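Local coordinates for protein SAM-dependent O-methyltransferase (Thermotoga maritima, PDB 1O54) that probably catalyses S-adenosyl-L-methionine-dependent methylation of adenosine 58 in tRNA to N(1)-methyladenosine, working as a homotetramer built from two dimers, at residues K139-E144 with F177-V182; M107-E112 with G206-T211; A125-L130 with S155-W160; D183-D188 with W200-G205. All blocks are in the same frame, centred on the assembly; numbering follows the deposited sequence.

In the fold
All four contacts sit in the class I-like methyltransferase fold, and most of the residues that touch are buried. Contact 3 lies deepest, its centre about 7 Å from that of the chain; it joins two helices beside the mixed central sheet and is wholly apolar across its segments. Contacts 1, 2 and 4 reach that sheet, their centres about 16 to 19 Å out. Contacts 2 and 4, with centres about 8 Å apart, share neighbouring strands 182-187 and 207-213, and both carry charged groups to the second subunit. Contact 1 mixes aromatic rings of strand 139-143 and a loop with a carboxylate; Cys-127 of contact 3 packs on its Val-140 and Ala-142.

Contact 1: residues K139-E144 with F177-V182; sequences KVFAYE and FDEKDV
Tyr-143 leaves strand 139-143 to meet the loop 177-182 with ring and hydroxyl alike. From CB, which points toward the loop, CG is set anti to the carbonyl carbon. Over the centre of the ring stands CD2 of Phe-177, 3.6 Å above the plane. This is a T-shaped pair: the edge of Phe-177 meets the face of Tyr-143, with planes at 83°. Further out, CE1 and CZ of Tyr-143 pass close to OE1 of Glu-179, which lies at the ring edge in plane. At the tip, OH donates to OE1 of Glu-179 over a very short 2.5 Å and accepts from the backbone N of Asp-178 at 3.0 Å, nearly straight at 165°. A phenylalanine here would probably leave the Asp-178 N-H and Glu-179 OE1 without this partner. CG of Glu-179 lies over the centre of the Phe-141 ring, a CH-pi contact of 3.9 Å to the centroid; the bend at chi2 brings CD over the same face, the carboxylate stacked 21° from the ring plane. Lys-169 bridges to OE2 of Glu-179. The contact fastens a parallel strand of the Rossmann-like sheet to a connecting loop; the strand leads into Glu-144, predicted to bind S-adenosyl-L-methionine.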
# COMPACT_ATOMS: atom_id res chain seq x y z
N LYS A 139 -32.22 -15.82 0.17
CA LYS A 139 -31.75 -17.02 0.85
C LYS A 139 -30.30 -17.30 0.50
O LYS A 139 -29.90 -17.15 -0.68
CB LYS A 139 -32.57 -18.22 0.44
CG LYS A 139 -32.37 -19.46 1.31
CD LYS A 139 -32.85 -19.23 2.76
CE LYS A 139 -34.36 -19.26 2.89
NZ LYS A 139 -34.87 -19.33 4.30
N VAL A 140 -29.54 -17.72 1.51
CA VAL A 140 -28.19 -18.25 1.34
C VAL A 140 -28.23 -19.76 1.52
O VAL A 140 -28.68 -20.26 2.55
CB VAL A 140 -27.19 -17.61 2.32
CG1 VAL A 140 -25.77 -18.11 2.07
CG2 VAL A 140 -27.26 -16.08 2.19
N PHE A 141 -27.77 -20.47 0.49
CA PHE A 141 -27.63 -21.94 0.55
C PHE A 141 -26.17 -22.19 0.87
O PHE A 141 -25.27 -21.99 0.04
CB PHE A 141 -28.06 -22.56 -0.78
CG PHE A 141 -29.44 -22.17 -1.18
CD1 PHE A 141 -30.53 -22.82 -0.66
CD2 PHE A 141 -29.65 -21.11 -2.06
CE1 PHE A 141 -31.82 -22.46 -1.01
CE2 PHE A 141 -30.93 -20.73 -2.40
CZ PHE A 141 -32.01 -21.37 -1.88
N ALA A 142 -25.95 -22.58 2.11
CA ALA A 142 -24.61 -22.69 2.67
C ALA A 142 -24.19 -24.14 2.80
O ALA A 142 -24.68 -24.86 3.69
CB ALA A 142 -24.56 -21.97 4.02
N TYR A 143 -23.28 -24.56 1.92
CA TYR A 143 -22.86 -25.94 1.89
C TYR A 143 -21.61 -26.12 2.76
O TYR A 143 -20.59 -25.46 2.53
CB TYR A 143 -22.56 -26.35 0.47
CG TYR A 143 -23.78 -26.53 -0.40
CD1 TYR A 143 -24.51 -25.46 -0.86
CD2 TYR A 143 -24.14 -27.80 -0.84
CE1 TYR A 143 -25.62 -25.65 -1.69
CE2 TYR A 143 -25.24 -28.01 -1.66
CZ TYR A 143 -25.98 -26.93 -2.07
OH TYR A 143 -27.06 -27.14 -2.89
N GLU A 144 -21.72 -26.99 3.73
CA GLU A 144 -20.63 -27.27 4.65
C GLU A 144 -20.68 -28.70 5.06
O GLU A 144 -21.45 -29.05 5.94
CB GLU A 144 -20.74 -26.40 5.87
CG GLU A 144 -19.66 -26.63 6.92
CD GLU A 144 -18.29 -26.44 6.36
OE1 GLU A 144 -17.83 -25.27 6.23
OE2 GLU A 144 -17.66 -27.48 6.03
N PHE A 177 -24.19 -28.56 -6.93
CA PHE A 177 -25.19 -27.90 -6.12
C PHE A 177 -26.59 -28.28 -6.56
O PHE A 177 -26.83 -28.58 -7.75
CB PHE A 177 -24.98 -26.39 -6.20
CG PHE A 177 -23.59 -25.97 -5.81
CD1 PHE A 177 -22.65 -25.67 -6.76
CD2 PHE A 177 -23.22 -25.92 -4.47
CE1 PHE A 177 -21.36 -25.30 -6.40
CE2 PHE A 177 -21.93 -25.59 -4.11
CZ PHE A 177 -21.00 -25.26 -5.07
N ASP A 178 -27.54 -28.27 -5.63
CA ASP A 178 -28.92 -28.58 -5.97
C ASP A 178 -29.62 -27.45 -6.71
O ASP A 178 -30.58 -27.69 -7.46
CB ASP A 178 -29.73 -28.86 -4.71
CG ASP A 178 -29.25 -30.06 -3.95
OD1 ASP A 178 -28.65 -30.99 -4.56
OD2 ASP A 178 -29.45 -30.18 -2.72
N GLU A 179 -29.17 -26.22 -6.45
CA GLU A 179 -29.84 -25.03 -6.92
C GLU A 179 -29.32 -24.66 -8.30
O GLU A 179 -28.12 -24.81 -8.59
CB GLU A 179 -29.61 -23.86 -5.98
CG GLU A 179 -30.11 -24.06 -4.57
CD GLU A 179 -29.24 -25.01 -3.74
OE1 GLU A 179 -28.03 -25.18 -4.02
OE2 GLU A 179 -29.79 -25.55 -2.76
N LYS A 180 -30.23 -24.14 -9.13
CA LYS A 180 -29.88 -23.55 -10.41
C LYS A 180 -30.32 -22.10 -10.45
O LYS A 180 -31.17 -21.65 -9.67
CB LYS A 180 -30.58 -24.29 -11.56
CG LYS A 180 -30.18 -25.74 -11.70
CD LYS A 180 -28.76 -25.89 -12.18
CE LYS A 180 -28.50 -27.32 -12.70
NZ LYS A 180 -27.25 -27.95 -12.18
N ASP A 181 -29.71 -21.40 -11.38
CA ASP A 181 -30.01 -20.03 -11.64
C ASP A 181 -29.84 -19.13 -10.42
O ASP A 181 -30.56 -18.15 -10.28
CB ASP A 181 -31.41 -19.92 -12.20
CG ASP A 181 -31.51 -20.51 -13.59
OD1 ASP A 181 -32.47 -21.24 -13.82
OD2 ASP A 181 -30.66 -20.28 -14.46
N VAL A 182 -28.85 -19.44 -9.58
CA VAL A 182 -28.61 -18.58 -8.41
C VAL A 182 -27.98 -17.26 -8.86
O VAL A 182 -27.34 -17.17 -9.93
CB VAL A 182 -27.80 -19.27 -7.28
CG1 VAL A 182 -28.44 -20.58 -6.87
CG2 VAL A 182 -26.32 -19.43 -7.66

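Contact 2: residues M107-E112 with G206-T211; sequences MLDVKE and GGRFAT
Leu-108 and Asp-109, at the C-terminal end of helix 98-107, face Arg-208 and Ala-210 of strand 207-213. The helix closes in a Schellman motif: Asp-109 takes positive phi (57°) with two bonds back into the last turn, and the chain runs on to strand 115-119 of the Rossmann-like sheet. Arg-208 points toward this helix end and carries much of the contact. Its chain is extended from CG to NE, and CD passes the carbonyls at the helix end, 3.6 Å from O of Met-107 and 3.5 Å from O of Leu-108 just after it. Beyond, the guanidinium turns a face to Asp-109, whose CB lies 4.0 Å from NH1. The carboxylate and guanidinium planes are 66° apart, and OD2 of Asp-109 stands well out of the guanidinium plane, 4.1 Å from NH1: opposite charges near each other, but not a salt bridge.

Both groups have other partners in the second subunit. OD1 of Asp-109 is bridged by Arg-132 of that subunit, and NH2 of Arg-208 donates to the carbonyl O of its Ile-79. An alanine in place of Arg-208 would probably leave that carbonyl without this donor and Asp-109 with one positive neighbour fewer.

Leu-108 works on the apolar side, its CD2 lying 3.8 Å from CB of Arg-208 and 3.7 Å from CB of Ala-210. A water lies 2.6 Å from OD2 of Asp-109, to which it probably donates, and accepts a weak bond from NH1 of Arg-208 at 2.9 Å.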
# COMPACT_ATOMS: atom_id res chain seq x y z
N MET A 107 -19.42 -6.46 -4.58
CA MET A 107 -18.98 -6.86 -5.95
C MET A 107 -19.91 -7.94 -6.55
O MET A 107 -20.16 -7.91 -7.79
CB MET A 107 -17.54 -7.35 -5.98
CG MET A 107 -16.52 -6.22 -5.70
SD MET A 107 -16.22 -5.24 -7.16
CE MET A 107 -14.92 -6.35 -7.94
N LEU A 108 -20.38 -8.85 -5.69
CA LEU A 108 -21.40 -9.87 -6.05
C LEU A 108 -22.83 -9.32 -6.20
O LEU A 108 -23.76 -10.05 -6.63
CB LEU A 108 -21.40 -11.00 -5.02
CG LEU A 108 -20.17 -11.90 -4.99
CD1 LEU A 108 -20.27 -12.95 -3.94
CD2 LEU A 108 -19.91 -12.56 -6.36
N ASP A 109 -23.00 -8.02 -5.93
CA ASP A 109 -24.28 -7.31 -6.08
C ASP A 109 -25.39 -7.97 -5.27
O ASP A 109 -26.56 -7.96 -5.69
CB ASP A 109 -24.68 -7.21 -7.55
CG ASP A 109 -25.72 -6.12 -7.79
OD1 ASP A 109 -25.61 -4.99 -7.24
OD2 ASP A 109 -26.67 -6.34 -8.56
N VAL A 110 -25.04 -8.53 -4.11
CA VAL A 110 -26.02 -9.24 -3.29
C VAL A 110 -27.08 -8.24 -2.80
O VAL A 110 -26.75 -7.19 -2.23
CB VAL A 110 -25.41 -10.01 -2.10
CG1 VAL A 110 -26.45 -10.79 -1.38
CG2 VAL A 110 -24.26 -10.91 -2.57
N LYS A 111 -28.34 -8.57 -3.06
CA LYS A 111 -29.44 -7.66 -2.83
C LYS A 111 -30.71 -8.42 -2.47
O LYS A 111 -30.77 -9.65 -2.53
CB LYS A 111 -29.67 -6.84 -4.09
CG LYS A 111 -30.19 -7.66 -5.22
CD LYS A 111 -30.18 -6.92 -6.56
CE LYS A 111 -31.08 -7.67 -7.57
NZ LYS A 111 -30.65 -9.06 -7.95
N GLU A 112 -31.70 -7.64 -2.05
CA GLU A 112 -32.98 -8.18 -1.56
C GLU A 112 -33.51 -9.24 -2.49
O GLU A 112 -33.69 -9.00 -3.70
CB GLU A 112 -34.00 -7.04 -1.42
CG GLU A 112 -35.34 -7.47 -0.81
CD GLU A 112 -35.27 -7.80 0.66
OE1 GLU A 112 -35.87 -8.85 1.06
OE2 GLU A 112 -34.66 -7.02 1.42
N GLY A 206 -25.41 -14.25 -16.46
CA GLY A 206 -25.04 -12.97 -15.89
C GLY A 206 -24.81 -13.04 -14.38
O GLY A 206 -24.57 -12.02 -13.74
N GLY A 207 -24.86 -14.24 -13.81
CA GLY A 207 -24.62 -14.40 -12.36
C GLY A 207 -23.15 -14.14 -12.02
O GLY A 207 -22.24 -14.25 -12.86
N ARG A 208 -22.91 -13.83 -10.76
CA ARG A 208 -21.60 -13.39 -10.33
C ARG A 208 -20.95 -14.39 -9.37
O ARG A 208 -21.57 -14.93 -8.45
CB ARG A 208 -21.71 -12.05 -9.65
CG ARG A 208 -22.26 -10.97 -10.58
CD ARG A 208 -22.50 -9.62 -9.91
NE ARG A 208 -22.74 -8.60 -10.97
CZ ARG A 208 -23.92 -8.35 -11.49
NH1 ARG A 208 -24.99 -9.03 -11.10
NH2 ARG A 208 -24.05 -7.43 -12.43
N PHE A 209 -19.68 -14.62 -9.62
CA PHE A 209 -18.85 -15.57 -8.90
C PHE A 209 -17.72 -14.82 -8.17
O PHE A 209 -17.11 -13.92 -8.75
CB PHE A 209 -18.22 -16.53 -9.95
CG PHE A 209 -17.13 -17.42 -9.40
CD1 PHE A 209 -15.79 -17.04 -9.43
CD2 PHE A 209 -17.45 -18.59 -8.75
CE1 PHE A 209 -14.79 -17.85 -8.88
CE2 PHE A 209 -16.46 -19.43 -8.22
CZ PHE A 209 -15.13 -19.04 -8.29
N ALA A 210 -17.42 -15.22 -6.94
CA ALA A 210 -16.20 -14.75 -6.24
C ALA A 210 -15.56 -15.89 -5.49
O ALA A 210 -16.27 -16.79 -5.02
CB ALA A 210 -16.50 -13.57 -5.31
N THR A 211 -14.24 -15.85 -5.37
CA THR A 211 -13.52 -16.78 -4.50
C THR A 211 -12.32 -16.02 -3.87
O THR A 211 -11.97 -14.90 -4.30
CB THR A 211 -13.10 -18.04 -5.28
OG1 THR A 211 -12.58 -19.06 -4.38
CG2 THR A 211 -11.98 -17.80 -6.26
O HOH W 1 -27.25 -7.27 -10.95

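Contact 3: residues A125-L130 with S155-W160; sequences AMCAVL and SNLTKW
Ala-128 and Leu-157 bring helices 125-134 and 147-159 to their nearest approach between the two segments, with CA atoms 6.5 Å apart, while Ala-125 and Asn-156 are separated by 8.4 Å between CA atoms. The closeness at Ala-128 goes with its small side chain, since the methyl group leaves Leu-157 room to reach the backbone: CD2 of Leu-157 lies 3.7 Å from CA of Ala-128, and its distance to CB of the same alanine is 3.9 Å. The other branch of Leu-157, CD1, meets SG of Cys-127 at 4.0 Å. Anti to the backbone N (chi1 -164°), SG comes within reach of CD1, and the leucine straddles two successive residues of the facing helix.

Trp-160, just beyond the end of helix 147-159, adds its six-membered ring to the same methyl group. CE3 of Trp-160 approaches CB of Ala-128 to 3.6 Å, obliquely to the indole plane, and CZ3 of Trp-160 comes within 4.3 Å of CA of Ala-125. Leu-82 of helix 82-87 packs on both Ala-128 and Trp-160, while NE1 of Trp-160 makes a weak hydrogen bond to Glu-85.

These two helices precede and follow strand 139-143, and pack beside each other against the Rossmann-like sheet of a class I-like methyltransferase. Ala-125 falls in a GxGxxA-like sequence after strand 115-119, consistent with the glycine-rich turn beside the S-adenosyl-L-methionine site in this superfamily.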
# COMPACT_ATOMS: atom_id res chain seq x y z
N ALA A 125 -18.80 -16.43 9.22
CA ALA A 125 -18.55 -14.97 9.18
C ALA A 125 -18.96 -14.37 7.83
O ALA A 125 -19.74 -13.40 7.76
CB ALA A 125 -17.10 -14.65 9.51
N MET A 126 -18.46 -14.93 6.73
CA MET A 126 -18.85 -14.44 5.41
C MET A 126 -20.34 -14.72 5.14
O MET A 126 -21.04 -13.92 4.54
CB MET A 126 -18.01 -15.08 4.34
CG MET A 126 -18.43 -14.84 2.95
SD MET A 126 -18.10 -13.06 2.59
CE MET A 126 -18.81 -12.80 1.11
N CYS A 127 -20.76 -15.91 5.57
CA CYS A 127 -22.18 -16.32 5.49
C CYS A 127 -23.11 -15.25 6.07
O CYS A 127 -24.11 -14.85 5.45
CB CYS A 127 -22.40 -17.67 6.14
SG CYS A 127 -24.00 -18.33 5.61
N ALA A 128 -22.73 -14.73 7.23
CA ALA A 128 -23.51 -13.67 7.86
C ALA A 128 -23.62 -12.42 7.03
O ALA A 128 -24.69 -11.79 6.99
CB ALA A 128 -22.89 -13.36 9.23
N VAL A 129 -22.51 -12.01 6.41
CA VAL A 129 -22.52 -10.83 5.58
C VAL A 129 -23.50 -11.01 4.39
O VAL A 129 -24.30 -10.11 4.03
CB VAL A 129 -21.09 -10.50 5.06
CG1 VAL A 129 -21.10 -9.40 4.04
CG2 VAL A 129 -20.22 -10.14 6.25
N LEU A 130 -23.42 -12.18 3.77
CA LEU A 130 -24.29 -12.51 2.65
C LEU A 130 -25.75 -12.54 3.13
O LEU A 130 -26.64 -12.07 2.41
CB LEU A 130 -23.88 -13.88 2.06
CG LEU A 130 -22.47 -13.90 1.42
CD1 LEU A 130 -22.08 -15.34 1.05
CD2 LEU A 130 -22.36 -12.98 0.21
N SER A 155 -24.98 -22.07 15.07
CA SER A 155 -25.02 -21.41 16.40
C SER A 155 -24.76 -19.90 16.27
O SER A 155 -25.54 -19.08 16.75
CB SER A 155 -23.97 -22.01 17.34
OG SER A 155 -24.01 -21.32 18.60
N ASN A 156 -23.69 -19.55 15.56
CA ASN A 156 -23.35 -18.13 15.31
C ASN A 156 -24.45 -17.38 14.60
O ASN A 156 -24.89 -16.32 15.06
CB ASN A 156 -22.04 -18.02 14.53
CG ASN A 156 -20.81 -18.34 15.37
OD1 ASN A 156 -20.84 -18.27 16.61
ND2 ASN A 156 -19.72 -18.71 14.69
N LEU A 157 -24.91 -17.89 13.44
CA LEU A 157 -25.98 -17.25 12.70
C LEU A 157 -27.25 -17.08 13.52
O LEU A 157 -27.95 -16.11 13.35
CB LEU A 157 -26.28 -17.97 11.37
CG LEU A 157 -25.12 -17.87 10.38
CD1 LEU A 157 -25.24 -18.99 9.34
CD2 LEU A 157 -25.04 -16.54 9.65
N THR A 158 -27.55 -18.03 14.40
CA THR A 158 -28.72 -17.91 15.27
C THR A 158 -28.56 -16.72 16.26
O THR A 158 -29.44 -15.85 16.38
CB THR A 158 -28.96 -19.24 15.99
OG1 THR A 158 -29.28 -20.27 15.03
CG2 THR A 158 -30.16 -19.16 16.91
N LYS A 159 -27.41 -16.70 16.92
CA LYS A 159 -27.04 -15.63 17.85
C LYS A 159 -27.07 -14.27 17.15
O LYS A 159 -27.43 -13.27 17.76
CB LYS A 159 -25.63 -15.86 18.43
CG LYS A 159 -25.46 -17.03 19.37
CD LYS A 159 -23.98 -17.18 19.78
CE LYS A 159 -23.73 -18.39 20.71
NZ LYS A 159 -22.27 -18.65 20.94
N TRP A 160 -26.71 -14.23 15.85
CA TRP A 160 -26.56 -12.98 15.12
C TRP A 160 -27.85 -12.57 14.41
O TRP A 160 -27.85 -11.57 13.68
CB TRP A 160 -25.39 -13.03 14.12
CG TRP A 160 -24.07 -13.33 14.72
CD1 TRP A 160 -23.69 -13.18 16.04
CD2 TRP A 160 -22.94 -13.88 14.05
NE1 TRP A 160 -22.40 -13.60 16.21
CE2 TRP A 160 -21.91 -14.05 15.00
CE3 TRP A 160 -22.69 -14.29 12.72
CZ2 TRP A 160 -20.66 -14.58 14.69
CZ3 TRP A 160 -21.44 -14.82 12.40
CH2 TRP A 160 -20.44 -14.95 13.38

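Contact 4: residues D183-D188 with W200-G205; sequences DALFLD and WEALKG
Lys-204 and Asp-183 form the polar link of this contact, a salt bridge of 2.8 Å from NZ of Lys-204 to OD1 of Asp-183. The bond uses the anti lone pair of OD1, the one directed away from OD2. CG of Lys-204 sits between its backbone N and carbonyl carbon (chi1 69°), and the chain then runs extended, with CD and CE passing CA of Asp-183, each at 3.9 Å. Neither charge relies on this pair alone. Lys-15 of the second subunit also bridges to OD1, and Asp-18 of that subunit takes NZ of Lys-204, which ties the ion pair into the subunit interface. OD2 of Asp-183 accepts from the backbone N of Arg-115. OD1 of Asp-114 comes close to OD1 of Asp-183, and the two lysines would probably offset the repulsion between these like charges.

The elements joined are strand 182-187, an inner parallel strand of the Rossmann-like sheet, and the end of helix 196-202 with the short strand 203-204 that follows it, part of the crossover that leads on to the neighbouring parallel strand 207-213. Backbone polar groups here are also paired: N of Val-182 probably bonds to O of Ala-202, and O of Val-182 to N of Lys-204, while N of Leu-185 is taken by O of Arg-208.

Leu-203 supplies the apolar half. Its CD2 rests 3.8 Å from CA of Ala-184 and 4.0 Å from CB of Leu-185, and CD1 of Leu-185 reaches CB of Ala-202 at 4.4 Å. The carbonyl O of Leu-203 accepts from NZ of Lys-269, which also reaches O of Trp-200.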
# COMPACT_ATOMS: atom_id res chain seq x y z
N ASP A 183 -28.20 -16.22 -8.06
CA ASP A 183 -27.78 -14.88 -8.44
C ASP A 183 -26.27 -14.68 -8.34
O ASP A 183 -25.66 -13.97 -9.15
CB ASP A 183 -28.50 -13.88 -7.59
CG ASP A 183 -29.98 -13.92 -7.84
OD1 ASP A 183 -30.40 -13.34 -8.86
OD2 ASP A 183 -30.77 -14.54 -7.10
N ALA A 184 -25.68 -15.28 -7.31
CA ALA A 184 -24.24 -15.15 -7.05
C ALA A 184 -23.77 -16.34 -6.22
O ALA A 184 -24.59 -17.03 -5.59
CB ALA A 184 -23.92 -13.88 -6.34
N LEU A 185 -22.46 -16.55 -6.21
CA LEU A 185 -21.87 -17.68 -5.56
C LEU A 185 -20.53 -17.27 -5.01
O LEU A 185 -19.71 -16.68 -5.71
CB LEU A 185 -21.73 -18.85 -6.53
CG LEU A 185 -21.29 -20.20 -5.95
CD1 LEU A 185 -21.84 -21.32 -6.78
CD2 LEU A 185 -19.78 -20.26 -5.83
N PHE A 186 -20.30 -17.59 -3.75
CA PHE A 186 -18.99 -17.37 -3.10
C PHE A 186 -18.39 -18.72 -2.73
O PHE A 186 -19.04 -19.56 -2.06
CB PHE A 186 -19.13 -16.54 -1.83
CG PHE A 186 -17.81 -16.29 -1.18
CD1 PHE A 186 -16.88 -15.44 -1.80
CD2 PHE A 186 -17.47 -16.91 0.00
CE1 PHE A 186 -15.62 -15.21 -1.21
CE2 PHE A 186 -16.23 -16.68 0.61
CZ PHE A 186 -15.30 -15.85 -0.02
N LEU A 187 -17.13 -18.89 -3.11
CA LEU A 187 -16.43 -20.15 -2.96
C LEU A 187 -15.20 -19.91 -2.09
O LEU A 187 -14.38 -19.04 -2.40
CB LEU A 187 -15.99 -20.65 -4.32
CG LEU A 187 -15.21 -21.97 -4.34
CD1 LEU A 187 -16.03 -23.14 -3.88
CD2 LEU A 187 -14.70 -22.18 -5.78
N ASP A 188 -15.07 -20.69 -1.02
CA ASP A 188 -13.91 -20.58 -0.17
C ASP A 188 -13.58 -22.00 0.30
O ASP A 188 -14.19 -22.52 1.24
CB ASP A 188 -14.20 -19.69 1.01
CG ASP A 188 -12.98 -19.41 1.87
OD1 ASP A 188 -11.91 -19.97 1.64
OD2 ASP A 188 -13.06 -18.64 2.85
N TRP A 200 -20.10 -22.74 -12.05
CA TRP A 200 -20.65 -22.24 -13.30
C TRP A 200 -22.06 -22.81 -13.53
O TRP A 200 -22.98 -22.07 -13.88
CB TRP A 200 -19.72 -22.58 -14.48
CG TRP A 200 -20.15 -21.99 -15.80
CD1 TRP A 200 -19.77 -20.79 -16.33
CD2 TRP A 200 -21.07 -22.56 -16.72
NE1 TRP A 200 -20.40 -20.58 -17.53
CE2 TRP A 200 -21.22 -21.64 -17.79
CE3 TRP A 200 -21.80 -23.76 -16.75
CZ2 TRP A 200 -22.04 -21.90 -18.90
CZ3 TRP A 200 -22.66 -23.98 -17.82
CH2 TRP A 200 -22.76 -23.05 -18.88
N GLU A 201 -22.23 -24.10 -13.33
CA GLU A 201 -23.52 -24.76 -13.61
C GLU A 201 -24.67 -24.19 -12.78
O GLU A 201 -25.82 -24.14 -13.22
CB GLU A 201 -23.40 -26.26 -13.41
CG GLU A 201 -22.55 -26.91 -14.48
CD GLU A 201 -22.14 -28.35 -14.18
OE1 GLU A 201 -22.45 -28.89 -13.08
OE2 GLU A 201 -21.49 -28.93 -15.08
N ALA A 202 -24.36 -23.80 -11.55
CA ALA A 202 -25.37 -23.31 -10.60
C ALA A 202 -25.80 -21.86 -10.85
O ALA A 202 -26.89 -21.47 -10.44
CB ALA A 202 -24.88 -23.47 -9.18
N LEU A 203 -24.95 -21.06 -11.48
CA LEU A 203 -25.20 -19.62 -11.66
C LEU A 203 -26.18 -19.32 -12.78
O LEU A 203 -26.17 -19.99 -13.82
CB LEU A 203 -23.89 -18.91 -11.94
CG LEU A 203 -23.01 -18.75 -10.70
CD1 LEU A 203 -21.62 -18.43 -11.06
CD2 LEU A 203 -23.61 -17.66 -9.86
N LYS A 204 -27.04 -18.33 -12.57
CA LYS A 204 -27.86 -17.77 -13.67
C LYS A 204 -26.96 -17.11 -14.74
O LYS A 204 -25.80 -16.77 -14.47
CB LYS A 204 -28.85 -16.74 -13.12
CG LYS A 204 -28.22 -15.47 -12.64
CD LYS A 204 -29.20 -14.46 -12.07
CE LYS A 204 -28.53 -13.12 -11.83
NZ LYS A 204 -29.42 -12.12 -11.18
N GLY A 205 -27.51 -16.93 -15.94
CA GLY A 205 -26.88 -16.09 -16.94
C GLY A 205 -26.65 -14.71 -16.39
O GLY A 205 -27.57 -14.06 -15.89